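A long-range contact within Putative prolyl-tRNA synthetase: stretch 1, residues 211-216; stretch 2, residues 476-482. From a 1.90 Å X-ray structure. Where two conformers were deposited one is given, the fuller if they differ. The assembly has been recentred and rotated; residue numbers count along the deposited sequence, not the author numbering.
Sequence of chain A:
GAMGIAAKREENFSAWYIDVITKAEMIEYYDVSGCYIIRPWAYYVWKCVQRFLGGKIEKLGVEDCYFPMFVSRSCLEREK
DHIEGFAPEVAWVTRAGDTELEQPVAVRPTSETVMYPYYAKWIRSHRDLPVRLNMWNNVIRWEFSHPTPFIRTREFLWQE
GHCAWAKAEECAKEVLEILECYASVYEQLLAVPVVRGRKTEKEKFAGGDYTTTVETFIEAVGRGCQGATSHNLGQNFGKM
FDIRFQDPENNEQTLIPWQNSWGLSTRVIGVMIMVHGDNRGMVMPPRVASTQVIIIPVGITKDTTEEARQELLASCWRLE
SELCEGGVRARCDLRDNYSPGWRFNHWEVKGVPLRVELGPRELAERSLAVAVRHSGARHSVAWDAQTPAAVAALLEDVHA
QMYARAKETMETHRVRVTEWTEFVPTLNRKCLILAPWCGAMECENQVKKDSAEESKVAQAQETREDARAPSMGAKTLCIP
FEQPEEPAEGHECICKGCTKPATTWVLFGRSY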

# COMPACT_ATOMS: atom_id res chain seq x y z
N THR A 211 -22.79 -14.70 7.39
CA THR A 211 -21.90 -13.56 7.51
C THR A 211 -21.34 -13.57 8.95
O THR A 211 -22.06 -13.77 9.92
CB THR A 211 -22.58 -12.25 7.18
OG1 THR A 211 -22.88 -12.14 5.79
CG2 THR A 211 -21.65 -11.11 7.56
N THR A 212 -20.02 -13.45 9.06
CA THR A 212 -19.37 -13.30 10.35
C THR A 212 -18.89 -11.84 10.47
O THR A 212 -18.65 -11.15 9.45
CB THR A 212 -18.18 -14.28 10.58
OG1 THR A 212 -17.08 -13.94 9.71
CG2 THR A 212 -18.55 -15.66 10.40
N THR A 213 -18.77 -11.36 11.69
CA THR A 213 -18.59 -9.93 11.94
C THR A 213 -17.78 -9.69 13.23
O THR A 213 -17.70 -10.55 14.12
CB THR A 213 -19.97 -9.28 12.05
OG1 THR A 213 -19.89 -7.85 12.20
CG2 THR A 213 -20.75 -9.81 13.24
N VAL A 214 -17.21 -8.48 13.34
CA VAL A 214 -16.62 -7.98 14.53
C VAL A 214 -17.41 -6.72 14.88
O VAL A 214 -17.47 -5.79 14.10
CB VAL A 214 -15.09 -7.70 14.44
CG1 VAL A 214 -14.35 -9.01 14.48
CG2 VAL A 214 -14.75 -6.99 13.17
N GLU A 215 -18.12 -6.76 15.98
CA GLU A 215 -19.04 -5.69 16.33
C GLU A 215 -18.36 -4.84 17.40
O GLU A 215 -17.72 -5.40 18.34
CB GLU A 215 -20.30 -6.29 16.86
CG GLU A 215 -21.03 -7.09 15.79
CD GLU A 215 -21.68 -6.19 14.76
OE1 GLU A 215 -22.09 -5.03 15.10
OE2 GLU A 215 -21.72 -6.59 13.61
N THR A 216 -18.48 -3.53 17.27
CA THR A 216 -17.86 -2.57 18.17
C THR A 216 -18.94 -1.77 18.89
O THR A 216 -20.14 -1.78 18.47
CB THR A 216 -16.91 -1.63 17.41
OG1 THR A 216 -17.67 -0.78 16.57
CG2 THR A 216 -15.93 -2.41 16.52
N THR A 476 -30.42 -6.97 15.88
CA THR A 476 -29.38 -7.85 16.32
C THR A 476 -28.07 -7.32 15.68
O THR A 476 -28.03 -6.80 14.55
CB THR A 476 -29.55 -9.31 15.97
OG1 THR A 476 -29.68 -9.44 14.57
CG2 THR A 476 -30.79 -9.92 16.68
N LEU A 477 -27.05 -7.40 16.50
CA LEU A 477 -25.68 -7.07 16.13
C LEU A 477 -24.92 -8.36 15.72
O LEU A 477 -24.46 -8.45 14.59
CB LEU A 477 -25.00 -6.26 17.23
CG LEU A 477 -25.75 -5.02 17.69
CD1 LEU A 477 -24.94 -4.41 18.83
CD2 LEU A 477 -25.89 -3.97 16.60
N CYS A 478 -24.89 -9.38 16.57
CA CYS A 478 -24.34 -10.67 16.20
C CYS A 478 -24.74 -11.64 17.26
O CYS A 478 -25.10 -11.25 18.40
CB CYS A 478 -22.82 -10.70 16.06
SG CYS A 478 -21.94 -10.48 17.60
N ILE A 479 -24.62 -12.91 16.91
CA ILE A 479 -24.63 -14.00 17.86
C ILE A 479 -23.16 -14.21 18.21
O ILE A 479 -22.39 -14.63 17.34
CB ILE A 479 -25.13 -15.33 17.26
CG1 ILE A 479 -26.51 -15.09 16.73
CG2 ILE A 479 -25.24 -16.37 18.36
CD1 ILE A 479 -26.80 -15.76 15.44
N PRO A 480 -22.76 -13.83 19.43
CA PRO A 480 -21.33 -13.92 19.80
C PRO A 480 -20.82 -15.34 19.85
O PRO A 480 -21.52 -16.22 20.35
CB PRO A 480 -21.27 -13.28 21.18
CG PRO A 480 -22.51 -12.59 21.38
CD PRO A 480 -23.55 -13.15 20.48
N PHE A 481 -19.62 -15.57 19.33
CA PHE A 481 -19.00 -16.87 19.41
C PHE A 481 -18.71 -17.21 20.87
O PHE A 481 -18.82 -18.35 21.25
CB PHE A 481 -17.71 -16.93 18.57
CG PHE A 481 -17.93 -16.78 17.08
CD1 PHE A 481 -18.98 -17.40 16.46
CD2 PHE A 481 -17.03 -16.12 16.30
CE1 PHE A 481 -19.22 -17.27 15.12
CE2 PHE A 481 -17.23 -16.00 14.92
CZ PHE A 481 -18.34 -16.57 14.33
N GLU A 482 -18.39 -16.21 21.68
CA GLU A 482 -18.15 -16.41 23.11
C GLU A 482 -19.48 -16.19 23.80
O GLU A 482 -19.89 -15.05 23.95
CB GLU A 482 -17.10 -15.40 23.62
CG GLU A 482 -16.76 -15.54 25.10
CD GLU A 482 -15.43 -14.87 25.46
OE1 GLU A 482 -15.26 -13.66 25.21
OE2 GLU A 482 -14.54 -15.59 25.96

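Two strands can pack without sharing a hydrogen bond, as this pair illustrates. Their axes cross at 114° and come no nearer than 7.5 Å; side chains make most of the contact, with the Leu477 carbonyl O also taking part, and the two stretches together bury 242 Å². Cys478 points toward the first strand, and its p rotamer (chi1 68°) leaves SG 3.9 Å from CG of Glu215, while Cys478 CB lies 3.6 Å from CG2 of Thr213. This short side chain thus meets a methyl and the aliphatic part of Glu215, contacts that need no hydrogen bond. Thr213 adopts t, presenting that methyl to Cys478 while Thr213 OG1 donates a hydrogen bond of 2.6 Å to OE2 of Glu215 along its own strand. Glu215 has the most area covered, 62 Å²; with chi1 and chi2 both m, its carboxylate can accept this bond. Glu215 OE1 lies 3.8 Å from CB of Leu477, a sideways-pointing aliphatic residue (m, t) that asks for no polar partner. Glu215 OE2 is 3.5 Å from Leu477 O, but two acceptors cannot bond; OE2 is instead satisfied by Thr213 and elsewhere in the structure. Beyond the second strand, exposed Phe481 (m) brings its apolar ring edge, at CZ, 4.0 Å from CG2 of Thr212, whose p rotamer offers the methyl while OG1 bonds elsewhere in the structure.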